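Aminotransferase, class III (Deinococcus radiodurans, PDB 3I4J) probably catalyses amino-group transfer with pyridoxal phosphate as cofactor. Local coordinates at residues 174-179 and 211-216; 110-115 and 225-230; 373-378 and 422-427; 266-271 and 303-308. The protein carries 1 engineered substitution. All coordinates share one frame; numbering follows the deposited sequence.

Contact 1 (174-179 and 211-216)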
loop_
_atom_site.group_PDB
_atom_site.type_symbol
_atom_site.label_atom_id
_atom_site.label_comp_id
_atom_site.label_asym_id
_atom_site.label_seq_id
_atom_site.Cartn_x
_atom_site.Cartn_y
_atom_site.Cartn_z
ATOM N N GLU C 174 37.281 9.473 -1.812
ATOM C CA GLU C 174 37.752 9.901 -0.506
ATOM C C GLU C 174 36.565 10.101 0.441
ATOM O O GLU C 174 36.617 9.732 1.614
ATOM C CB GLU C 174 38.529 11.209 -0.659
ATOM C CG GLU C 174 39.095 11.786 0.620
ATOM C CD GLU C 174 39.675 13.177 0.403
ATOM O OE1 GLU C 174 40.491 13.341 -0.533
ATOM O OE2 GLU C 174 39.314 14.102 1.162
ATOM N N ASP C 175 35.494 10.682 -0.086
ATOM C CA ASP C 175 34.288 10.946 0.701
ATOM C C ASP C 175 33.635 9.621 1.105
ATOM O O ASP C 175 33.169 9.459 2.237
ATOM C CB ASP C 175 33.322 11.806 -0.136
ATOM C CG ASP C 175 32.194 12.418 0.689
ATOM O OD1 ASP C 175 32.452 12.864 1.827
ATOM O OD2 ASP C 175 31.050 12.475 0.182
ATOM N N ALA C 176 33.624 8.670 0.177
ATOM C CA ALA C 176 33.027 7.357 0.423
ATOM C C ALA C 176 33.789 6.560 1.483
ATOM O O ALA C 176 33.217 5.696 2.149
ATOM C CB ALA C 176 32.961 6.566 -0.884
ATOM N N GLU C 177 35.079 6.845 1.641
ATOM C CA GLU C 177 35.886 6.143 2.634
ATOM C C GLU C 177 35.315 6.316 4.038
ATOM O O GLU C 177 35.675 5.588 4.960
ATOM C CB GLU C 177 37.340 6.626 2.577
ATOM C CG GLU C 177 38.138 5.933 1.484
ATOM C CD GLU C 177 38.394 4.468 1.797
ATOM O OE1 GLU C 177 38.449 3.653 0.854
ATOM O OE2 GLU C 177 38.553 4.131 2.989
ATOM N N GLY C 178 34.413 7.276 4.197
ATOM C CA GLY C 178 33.796 7.472 5.492
ATOM C C GLY C 178 33.044 6.211 5.888
ATOM O O GLY C 178 32.850 5.942 7.076
ATOM N N LEU C 179 32.627 5.428 4.893
ATOM C CA LEU C 179 31.895 4.194 5.158
ATOM C C LEU C 179 32.816 3.162 5.797
ATOM O O LEU C 179 32.404 2.423 6.696
ATOM C CB LEU C 179 31.286 3.633 3.863
ATOM C CG LEU C 179 30.521 2.305 3.987
ATOM C CD1 LEU C 179 29.408 2.431 5.023
ATOM C CD2 LEU C 179 29.944 1.914 2.630
ATOM N N PRO C 211 31.654 12.216 -8.395
ATOM C CA PRO C 211 32.022 11.012 -9.136
ATOM C C PRO C 211 32.971 10.180 -8.276
ATOM O O PRO C 211 33.724 10.733 -7.464
ATOM C CB PRO C 211 32.699 11.574 -10.384
ATOM C CG PRO C 211 31.938 12.850 -10.617
ATOM C CD PRO C 211 31.852 13.425 -9.217
ATOM N N GLY C 212 32.916 8.861 -8.444
ATOM C CA GLY C 212 33.776 7.967 -7.686
ATOM C C GLY C 212 33.224 7.488 -6.355
ATOM O O GLY C 212 33.718 6.509 -5.789
ATOM N N TYR C 213 32.185 8.156 -5.856
ATOM C CA TYR C 213 31.596 7.807 -4.564
ATOM C C TYR C 213 31.000 6.399 -4.487
ATOM O O TYR C 213 31.420 5.583 -3.665
ATOM C CB TYR C 213 30.516 8.830 -4.200
ATOM C CG TYR C 213 29.914 8.664 -2.822
ATOM C CD1 TYR C 213 30.417 9.371 -1.731
ATOM C CD2 TYR C 213 28.796 7.852 -2.624
ATOM C CE1 TYR C 213 29.810 9.288 -0.474
ATOM C CE2 TYR C 213 28.185 7.758 -1.378
ATOM C CZ TYR C 213 28.692 8.483 -0.312
ATOM O OH TYR C 213 28.051 8.448 0.901
ATOM N N TYR C 214 30.020 6.104 -5.335
ATOM C CA TYR C 214 29.403 4.788 -5.271
ATOM C C TYR C 214 30.284 3.641 -5.737
ATOM O O TYR C 214 30.069 2.494 -5.336
ATOM C CB TYR C 214 28.063 4.800 -6.003
ATOM C CG TYR C 214 27.051 5.631 -5.250
ATOM C CD1 TYR C 214 26.643 5.270 -3.966
ATOM C CD2 TYR C 214 26.568 6.824 -5.786
ATOM C CE1 TYR C 214 25.776 6.095 -3.223
ATOM C CE2 TYR C 214 25.711 7.650 -5.060
ATOM C CZ TYR C 214 25.323 7.284 -3.785
ATOM O OH TYR C 214 24.501 8.128 -3.066
ATOM N N GLU C 215 31.271 3.939 -6.577
ATOM C CA GLU C 215 32.192 2.901 -7.021
ATOM C C GLU C 215 32.935 2.425 -5.771
ATOM O O GLU C 215 33.106 1.221 -5.555
ATOM C CB GLU C 215 33.194 3.452 -8.045
ATOM C CG GLU C 215 32.591 3.794 -9.408
ATOM C CD GLU C 215 32.015 5.199 -9.490
ATOM O OE1 GLU C 215 31.821 5.852 -8.443
ATOM O OE2 GLU C 215 31.744 5.650 -10.619
ATOM N N ARG C 216 33.363 3.380 -4.945
ATOM C CA ARG C 216 34.077 3.062 -3.712
ATOM C C ARG C 216 33.141 2.412 -2.692
ATOM O O ARG C 216 33.533 1.473 -2.002
ATOM C CB ARG C 216 34.729 4.325 -3.130
ATOM C CG ARG C 216 35.498 4.108 -1.815
ATOM C CD ARG C 216 36.570 3.025 -1.938
ATOM N NE ARG C 216 37.497 3.302 -3.028
ATOM C CZ ARG C 216 38.472 4.209 -2.980
ATOM N NH1 ARG C 216 38.666 4.932 -1.883
ATOM N NH2 ARG C 216 39.241 4.409 -4.044
#
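Ala-176 touches two residues of segment 211-216 with its CB, which lies 3.6 Å from Arg-216 CB and also sits over one face of the Tyr-213 ring. That second approach is a CH-pi contact: CB stands 4.2 Å from the ring centroid, 24° off the ring normal and displaced toward the rim. Asp-175 approaches the same ring obliquely, OD2 lying 3.5 Å from Tyr-213 CE1. Next along the chain, Glu-177 and Arg-216 form a salt bridge in which NH1 of Arg-216 donates to OE1 of Glu-177 at 3.0 Å. The bond is weak, bent to 130° at the hydrogen, and the two flat groups are turned 61° against each other. The arginine chain bends at chi2 and chi3, and its CD passes 3.4 Å from Glu-177 OE1. An alanine in place of Arg-216 would keep the CB packing on Ala-176 but would probably leave Glu-177 OE1 without its cross-segment charge partner.

The polar ends are positioned by a second shell. Arg-180 forms a salt bridge with Glu-177 OE2, the backbone N of Asp-167 bonds Asp-175 OD2, and Arg-127 holds the Tyr-213 hydroxyl. Gly-212 sits at the N-cap position of helix 213-224, and the first turn of that helix packs against the join of helices 172-176 and 178-186. This is helix-on-helix packing on the flank of the mixed sheet of the pyridoxal-phosphate aminotransferase fold, its apolar middle bordered by a partly exposed ion pair.

Contact 2 (110-115 and 225-230)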
loop_
_atom_site.group_PDB
_atom_site.type_symbol
_atom_site.label_atom_id
_atom_site.label_comp_id
_atom_site.label_asym_id
_atom_site.label_seq_id
_atom_site.Cartn_x
_atom_site.Cartn_y
_atom_site.Cartn_z
ATOM N N ARG C 110 18.591 -8.667 6.451
ATOM C CA ARG C 110 18.762 -9.348 7.729
ATOM C C ARG C 110 18.654 -10.861 7.550
ATOM O O ARG C 110 19.517 -11.607 8.015
ATOM C CB ARG C 110 17.715 -8.850 8.736
ATOM C CG ARG C 110 17.607 -9.660 10.037
ATOM C CD ARG C 110 18.904 -9.710 10.840
ATOM N NE ARG C 110 18.741 -10.494 12.070
ATOM C CZ ARG C 110 19.747 -10.901 12.841
ATOM N NH1 ARG C 110 20.999 -10.601 12.520
ATOM N NH2 ARG C 110 19.507 -11.615 13.934
ATOM N N GLN C 111 17.607 -11.316 6.868
ATOM C CA GLN C 111 17.431 -12.750 6.653
ATOM C C GLN C 111 18.606 -13.380 5.911
ATOM O O GLN C 111 19.012 -14.499 6.215
ATOM C CB GLN C 111 16.147 -13.041 5.872
ATOM C CG GLN C 111 15.910 -14.537 5.700
ATOM C CD GLN C 111 14.565 -14.865 5.094
ATOM O OE1 GLN C 111 13.734 -13.980 4.876
ATOM N NE2 GLN C 111 14.338 -16.147 4.821
ATOM N N TYR C 112 19.142 -12.661 4.933
ATOM C CA TYR C 112 20.271 -13.151 4.149
ATOM C C TYR C 112 21.415 -13.632 5.049
ATOM O O TYR C 112 21.920 -14.744 4.888
ATOM C CB TYR C 112 20.773 -12.040 3.224
ATOM C CG TYR C 112 22.026 -12.377 2.442
ATOM C CD1 TYR C 112 21.973 -13.207 1.323
ATOM C CD2 TYR C 112 23.265 -11.852 2.818
ATOM C CE1 TYR C 112 23.126 -13.507 0.590
ATOM C CE2 TYR C 112 24.423 -12.144 2.094
ATOM C CZ TYR C 112 24.345 -12.971 0.982
ATOM O OH TYR C 112 25.479 -13.253 0.253
ATOM N N HIS C 113 21.819 -12.796 5.997
ATOM C CA HIS C 113 22.911 -13.155 6.895
ATOM C C HIS C 113 22.548 -14.247 7.888
ATOM O O HIS C 113 23.392 -15.070 8.253
ATOM C CB HIS C 113 23.411 -11.901 7.607
ATOM C CG HIS C 113 24.054 -10.925 6.675
ATOM N ND1 HIS C 113 23.627 -9.622 6.545
ATOM C CD2 HIS C 113 25.046 -11.091 5.767
ATOM C CE1 HIS C 113 24.326 -9.027 5.594
ATOM N NE2 HIS C 113 25.193 -9.897 5.106
ATOM N N VAL C 114 21.294 -14.262 8.325
ATOM C CA VAL C 114 20.844 -15.284 9.260
ATOM C C VAL C 114 20.871 -16.661 8.592
ATOM O O VAL C 114 21.278 -17.653 9.206
ATOM C CB VAL C 114 19.412 -14.985 9.764
ATOM C CG1 VAL C 114 18.836 -16.214 10.462
ATOM C CG2 VAL C 114 19.440 -13.803 10.729
ATOM N N GLU C 115 20.452 -16.715 7.332
ATOM C CA GLU C 115 20.429 -17.970 6.584
ATOM C C GLU C 115 21.840 -18.512 6.384
ATOM O O GLU C 115 22.045 -19.727 6.326
ATOM C CB GLU C 115 19.789 -17.771 5.209
ATOM C CG GLU C 115 18.311 -17.400 5.217
ATOM C CD GLU C 115 17.425 -18.500 5.773
ATOM O OE1 GLU C 115 17.876 -19.665 5.807
ATOM O OE2 GLU C 115 16.271 -18.199 6.163
ATOM N N GLY C 225 31.466 -7.538 3.205
ATOM C CA GLY C 225 30.478 -8.599 3.120
ATOM C C GLY C 225 29.078 -8.147 3.507
ATOM O O GLY C 225 28.265 -8.965 3.936
ATOM N N ILE C 226 28.797 -6.854 3.363
ATOM C CA ILE C 226 27.469 -6.331 3.696
ATOM C C ILE C 226 26.627 -6.098 2.442
ATOM O O ILE C 226 27.154 -5.923 1.345
ATOM C CB ILE C 226 27.553 -5.012 4.512
ATOM C CG1 ILE C 226 28.179 -3.894 3.668
ATOM C CG2 ILE C 226 28.344 -5.262 5.801
ATOM C CD1 ILE C 226 28.138 -2.515 4.325
ATOM N N ILE C 227 25.309 -6.117 2.614
ATOM C CA ILE C 227 24.381 -5.918 1.508
ATOM C C ILE C 227 24.244 -4.435 1.173
ATOM O O ILE C 227 23.970 -3.619 2.051
ATOM C CB ILE C 227 22.974 -6.475 1.864
ATOM C CG1 ILE C 227 23.037 -7.998 2.040
ATOM C CG2 ILE C 227 21.969 -6.105 0.782
ATOM C CD1 ILE C 227 23.352 -8.753 0.769
ATOM N N PHE C 228 24.445 -4.092 -0.096
ATOM C CA PHE C 228 24.320 -2.710 -0.542
ATOM C C PHE C 228 22.911 -2.534 -1.114
ATOM O O PHE C 228 22.537 -3.154 -2.119
ATOM C CB PHE C 228 25.399 -2.404 -1.591
ATOM C CG PHE C 228 25.323 -1.020 -2.186
ATOM C CD1 PHE C 228 24.712 0.035 -1.506
ATOM C CD2 PHE C 228 25.911 -0.764 -3.422
ATOM C CE1 PHE C 228 24.695 1.320 -2.054
ATOM C CE2 PHE C 228 25.899 0.514 -3.975
ATOM C CZ PHE C 228 25.290 1.559 -3.289
ATOM N N ILE C 229 22.115 -1.711 -0.437
ATOM C CA ILE C 229 20.743 -1.460 -0.860
ATOM C C ILE C 229 20.642 -0.063 -1.449
ATOM O O ILE C 229 20.994 0.910 -0.793
ATOM C CB ILE C 229 19.759 -1.547 0.335
ATOM C CG1 ILE C 229 19.884 -2.909 1.026
ATOM C CG2 ILE C 229 18.330 -1.340 -0.154
ATOM C CD1 ILE C 229 19.132 -3.003 2.353
ATOM N N ALA C 230 20.176 0.034 -2.691
ATOM C CA ALA C 230 20.008 1.329 -3.330
ATOM C C ALA C 230 18.529 1.697 -3.261
ATOM O O ALA C 230 17.683 0.998 -3.826
ATOM C CB ALA C 230 20.458 1.279 -4.780
#
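Tyr-112 turns CG anti to its backbone N (chi1 175°) and His-113 holds CG beside its own (chi1 -66°), and both rings meet Ile-227, whose CG1 likewise lies beside the backbone N. The contact packs the last turns of helix 98-115 against the start of strand 227-231, a helix-on-sheet layer of the mixed sheet in the aminotransferase fold. CD1 of Ile-227 rests over one face of the Tyr-112 ring, 4.0 Å from the centroid and offset toward the rim, where Tyr-112 CD2 is 3.7 Å away. CG1 of the same isoleucine is 3.9 Å from His-113 CE1, and the two side chains pass one another, running opposite ways. The two rings also touch each other, Tyr-112 CD2 lying 3.4 Å above the plane of the His-113 ring. An alanine in place of Ile-227 would probably open a gap over the tyrosine face and give both rings more freedom to turn.

Around these side chains, His-113 also packs on Ala-192 of strand 191-196, to which the backbone of Ile-227 is hydrogen-bonded, while Tyr-112 leans on Gln-278 and Thr-282 of helix 277-284. Gly-225 closes helix 213-224 as the C-prime residue of a Schellman motif, its positive phi suiting glycine, and the chain then turns into the strand. At that turn its carbonyl accepts the polar bond between the segments, a weak one: His-113 NE2 to Gly-225 O, 3.4 Å, with an angle of 143° at the hydrogen.

Contact 3 (373-378 and 422-427)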
loop_
_atom_site.group_PDB
_atom_site.type_symbol
_atom_site.label_atom_id
_atom_site.label_comp_id
_atom_site.label_asym_id
_atom_site.label_seq_id
_atom_site.Cartn_x
_atom_site.Cartn_y
_atom_site.Cartn_z
ATOM N N SER C 373 7.753 26.916 1.544
ATOM C CA SER C 373 6.302 26.802 1.515
ATOM C C SER C 373 5.710 28.118 1.023
ATOM O O SER C 373 4.693 28.134 0.332
ATOM C CB SER C 373 5.770 26.485 2.914
ATOM O OG SER C 373 6.155 27.485 3.840
ATOM N N ARG C 374 6.356 29.219 1.389
ATOM C CA ARG C 374 5.909 30.544 0.981
ATOM C C ARG C 374 6.045 30.677 -0.530
ATOM O O ARG C 374 5.162 31.217 -1.197
ATOM C CB ARG C 374 6.737 31.615 1.699
ATOM C CG ARG C 374 6.530 31.606 3.209
ATOM C CD ARG C 374 7.574 32.415 3.968
ATOM N NE ARG C 374 7.361 32.317 5.413
ATOM C CZ ARG C 374 8.186 32.803 6.336
ATOM N NH1 ARG C 374 9.298 33.431 5.976
ATOM N NH2 ARG C 374 7.898 32.662 7.625
ATOM N N ILE C 375 7.151 30.178 -1.071
ATOM C CA ILE C 375 7.373 30.229 -2.510
ATOM C C ILE C 375 6.494 29.181 -3.179
ATOM O O ILE C 375 6.061 29.354 -4.318
ATOM C CB ILE C 375 8.852 29.966 -2.864
ATOM C CG1 ILE C 375 9.708 31.135 -2.372
ATOM C CG2 ILE C 375 9.009 29.781 -4.370
ATOM C CD1 ILE C 375 11.172 31.031 -2.738
ATOM N N GLY C 376 6.227 28.094 -2.462
ATOM C CA GLY C 376 5.386 27.041 -3.000
ATOM C C GLY C 376 3.956 27.522 -3.154
ATOM O O GLY C 376 3.301 27.244 -4.159
ATOM N N ALA C 377 3.473 28.251 -2.154
ATOM C CA ALA C 377 2.114 28.779 -2.180
ATOM C C ALA C 377 1.980 29.789 -3.313
ATOM O O ALA C 377 0.985 29.791 -4.042
ATOM C CB ALA C 377 1.783 29.439 -0.846
ATOM N N ALA C 378 2.990 30.645 -3.458
ATOM C CA ALA C 378 2.989 31.659 -4.505
ATOM C C ALA C 378 3.013 30.986 -5.872
ATOM O O ALA C 378 2.356 31.440 -6.811
ATOM C CB ALA C 378 4.192 32.581 -4.348
ATOM N N ALA C 422 9.852 31.803 -11.751
ATOM C CA ALA C 422 10.413 33.146 -11.653
ATOM C C ALA C 422 9.362 34.090 -11.076
ATOM O O ALA C 422 9.676 34.976 -10.284
ATOM C CB ALA C 422 10.866 33.627 -13.026
ATOM N N GLY C 423 8.109 33.887 -11.471
ATOM C CA GLY C 423 7.037 34.724 -10.963
ATOM C C GLY C 423 6.832 34.528 -9.474
ATOM O O GLY C 423 6.626 35.493 -8.735
ATOM N N ALA C 424 6.883 33.272 -9.033
ATOM C CA ALA C 424 6.712 32.939 -7.624
ATOM C C ALA C 424 7.842 33.550 -6.804
ATOM O O ALA C 424 7.614 34.109 -5.728
ATOM C CB ALA C 424 6.693 31.419 -7.440
ATOM N N LEU C 425 9.065 33.433 -7.313
ATOM C CA LEU C 425 10.226 33.990 -6.627
ATOM C C LEU C 425 10.081 35.506 -6.537
ATOM O O LEU C 425 10.443 36.113 -5.530
ATOM C CB LEU C 425 11.511 33.624 -7.376
ATOM C CG LEU C 425 11.921 32.148 -7.323
ATOM C CD1 LEU C 425 13.073 31.886 -8.287
ATOM C CD2 LEU C 425 12.317 31.785 -5.900
ATOM N N GLU C 426 9.547 36.109 -7.595
ATOM C CA GLU C 426 9.338 37.551 -7.630
ATOM C C GLU C 426 8.304 37.969 -6.582
ATOM O O GLU C 426 8.492 38.958 -5.876
ATOM C CB GLU C 426 8.869 37.979 -9.024
ATOM C CG GLU C 426 8.394 39.427 -9.131
ATOM C CD GLU C 426 9.483 40.435 -8.819
ATOM O OE1 GLU C 426 10.565 40.355 -9.438
ATOM O OE2 GLU C 426 9.258 41.312 -7.958
ATOM N N ASP C 427 7.216 37.210 -6.483
ATOM C CA ASP C 427 6.162 37.519 -5.520
ATOM C C ASP C 427 6.676 37.501 -4.082
ATOM O O ASP C 427 6.403 38.416 -3.303
ATOM C CB ASP C 427 5.001 36.519 -5.638
ATOM C CG ASP C 427 4.410 36.458 -7.034
ATOM O OD1 ASP C 427 4.286 37.518 -7.682
ATOM O OD2 ASP C 427 4.050 35.345 -7.477
#
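Ile-375 and Leu-425 meet through their outer methyl groups, the two side chains lying askew to one another. Ile-375 CD1 comes within 3.4 Å of Leu-425 CD2, tighter than usual for two carbons. The CB of Leu-425 points away from helix 372-382, yet its CD2 branch reaches back to meet the isoleucine. Ile-375 holds CG1 beside its backbone N (chi1 -68°) and extends the chain with CD1 anti (chi2 -176°), which carries that methyl out to the leucine. Its other branch, CG2, lies 4.2 Å from Ala-424 CB.

The alanines face each other more directly. Both Ala-378 and Ala-424 direct CB toward the opposing helix, and their CB atoms stand 4.1 Å apart. Ala-424 CB also packs against the backbone, 3.8 Å from Ile-375 O. With side chains this small at the crossing, the axes of the two short segments approach to 8.4 Å, at an angle of 122° between their directions. Val-428 extends the apolar patch, touching both Ile-375 and Ala-378.

At the margin, Asp-427 OD2 lies 4.2 Å from Ala-378 CB, and its charge is met by Arg-382 outside the segments. Helices 372-382 and 411-428 belong to the C-terminal part of the fold, as in the small domain of fold type I aminotransferases. The contacts are almost all apolar, which suggests that close fit and burial of small side chains hold the crossing.

Contact 4 (266-271 and 303-308)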
loop_
_atom_site.group_PDB
_atom_site.type_symbol
_atom_site.label_atom_id
_atom_site.label_comp_id
_atom_site.label_asym_id
_atom_site.label_seq_id
_atom_site.Cartn_x
_atom_site.Cartn_y
_atom_site.Cartn_z
ATOM N N GLY C 266 1.998 6.681 -11.264
ATOM C CA GLY C 266 0.714 7.239 -10.879
ATOM C C GLY C 266 -0.517 6.520 -11.399
ATOM O O GLY C 266 -1.637 6.897 -11.056
ATOM N N TYR C 267 -0.328 5.490 -12.219
ATOM C CA TYR C 267 -1.457 4.751 -12.780
ATOM C C TYR C 267 -1.963 3.629 -11.881
ATOM O O TYR C 267 -3.104 3.189 -12.006
ATOM C CB TYR C 267 -1.077 4.222 -14.172
ATOM C CG TYR C 267 -1.034 5.361 -15.167
ATOM C CD1 TYR C 267 -2.205 5.807 -15.785
ATOM C CD2 TYR C 267 0.135 6.098 -15.366
ATOM C CE1 TYR C 267 -2.222 6.957 -16.557
ATOM C CE2 TYR C 267 0.130 7.261 -16.143
ATOM C CZ TYR C 267 -1.058 7.686 -16.730
ATOM O OH TYR C 267 -1.109 8.862 -17.448
ATOM N N ALA C 268 -1.119 3.186 -10.959
ATOM C CA ALA C 268 -1.495 2.132 -10.034
ATOM C C ALA C 268 -0.525 2.108 -8.863
ATOM O O ALA C 268 0.629 2.521 -8.998
ATOM C CB ALA C 268 -1.498 0.772 -10.749
ATOM N N PRO C 269 -0.984 1.644 -7.690
ATOM C CA PRO C 269 -0.094 1.588 -6.525
ATOM C C PRO C 269 0.830 0.385 -6.703
ATOM O O PRO C 269 0.447 -0.752 -6.416
ATOM C CB PRO C 269 -1.059 1.399 -5.351
ATOM C CG PRO C 269 -2.382 1.902 -5.892
ATOM C CD PRO C 269 -2.377 1.384 -7.293
ATOM N N LEU C 270 2.037 0.647 -7.187
ATOM C CA LEU C 270 3.017 -0.397 -7.435
ATOM C C LEU C 270 4.412 0.053 -6.993
ATOM O O LEU C 270 4.809 1.204 -7.200
ATOM C CB LEU C 270 3.036 -0.729 -8.932
ATOM C CG LEU C 270 3.978 -1.846 -9.389
ATOM C CD1 LEU C 270 3.467 -3.176 -8.883
ATOM C CD2 LEU C 270 4.056 -1.863 -10.909
ATOM N N ALA C 271 5.136 -0.876 -6.381
ATOM C CA ALA C 271 6.493 -0.654 -5.892
ATOM C C ALA C 271 7.122 -2.035 -5.779
ATOM O O ALA C 271 6.488 -3.042 -6.095
ATOM C CB ALA C 271 6.460 0.022 -4.521
ATOM N N VAL C 303 0.269 -4.535 -11.866
ATOM C CA VAL C 303 1.468 -4.979 -12.569
ATOM C C VAL C 303 1.323 -4.648 -14.055
ATOM O O VAL C 303 2.277 -4.204 -14.697
ATOM C CB VAL C 303 1.691 -6.493 -12.360
ATOM C CG1 VAL C 303 2.829 -7.000 -13.249
ATOM C CG2 VAL C 303 2.027 -6.757 -10.895
ATOM N N ALA C 304 0.127 -4.853 -14.600
ATOM C CA ALA C 304 -0.127 -4.539 -16.002
ATOM C C ALA C 304 0.119 -3.047 -16.242
ATOM O O ALA C 304 0.603 -2.652 -17.299
ATOM C CB ALA C 304 -1.571 -4.903 -16.373
ATOM N N ALA C 305 -0.224 -2.218 -15.257
ATOM C CA ALA C 305 -0.013 -0.781 -15.376
ATOM C C ALA C 305 1.486 -0.513 -15.452
ATOM O O ALA C 305 1.938 0.297 -16.264
ATOM C CB ALA C 305 -0.623 -0.055 -14.180
ATOM N N GLY C 306 2.245 -1.197 -14.599
ATOM C CA GLY C 306 3.688 -1.038 -14.595
ATOM C C GLY C 306 4.278 -1.437 -15.934
ATOM O O GLY C 306 5.131 -0.734 -16.478
ATOM N N LEU C 307 3.819 -2.561 -16.476
ATOM C CA LEU C 307 4.313 -3.041 -17.768
ATOM C C LEU C 307 4.017 -2.051 -18.895
ATOM O O LEU C 307 4.867 -1.803 -19.753
ATOM C CB LEU C 307 3.690 -4.406 -18.090
ATOM C CG LEU C 307 4.118 -5.085 -19.398
ATOM C CD1 LEU C 307 5.623 -5.333 -19.388
ATOM C CD2 LEU C 307 3.366 -6.398 -19.552
ATOM N N SER C 308 2.812 -1.487 -18.901
ATOM C CA SER C 308 2.432 -0.526 -19.931
ATOM C C SER C 308 3.280 0.737 -19.800
ATOM O O SER C 308 3.716 1.318 -20.796
ATOM C CB SER C 308 0.943 -0.180 -19.813
ATOM O OG SER C 308 0.558 0.770 -20.796
#
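Leu-270 and Ala-305 bury the most surface here, each against a different part of the opposing segment. Leu-270 sets CG anti to its backbone N (chi1 -178°) and reaches the helix with both methyl groups. CD2 lies against the bare backbone of Gly-306, 3.8 Å from its CA, while CD1 meets Val-303 CG2 more loosely at 4.4 Å. The glycine matters to this fit: a CB built on Gly-306 would come to 2.6 Å from Leu-270 CD2, a clash, whereas hydrogen alone lets the methyl settle onto the helix surface.

One helical position back, Ala-305 directs CB at the loop and meets Ala-268 CB methyl to methyl at 3.6 Å. Tyr-267 adds CB at 4.3 Å from the same Ala-305 methyl, but its ring leads away from the helix segment, and the hydroxyl is held by the backbone of Gly-44 and Arg-47. Leu-270 is backed by Leu-263 and Ala-264 of its own loop, and Val-303 packs on Tyr-77 of helix 72-84.

The loop that leads into strand 271-275 of the aminotransferase fold is thereby laid along helix 300-315 at the dimer interface. Tyr-296 of the second subunit hydrogen-bonds the backbone N of Gly-266, and Pro-62 of that subunit packs on Tyr-267. All six touching residues are buried, and the closest contact of every pair is carbon to carbon. The chemistry implies an interface set by the shape of small residues and one leucine, in which polar anchoring of the loop comes from the partners around it.

From the N terminus, the chain first enters contact 2 at residues 110-115 on helix 98-115, and that contact closes only at 225-230, a loop of over a hundred residues. Contact 1 is nested inside it, joining 174-179 to 211-216, and the two touch through Tyr-214 and Phe-228; helix 213-224 and strand 227-231 are consecutive in the chain. Together they pack helices about the mixed sheet. Contact 4 follows in series, closing a short loop between the approach to strand 271-275 and helix 300-315, beside the second subunit. Contact 3 comes last, pairing helices 372-382 and 411-428, its centre about 33 Å from that of contact 4. None of the loops cross.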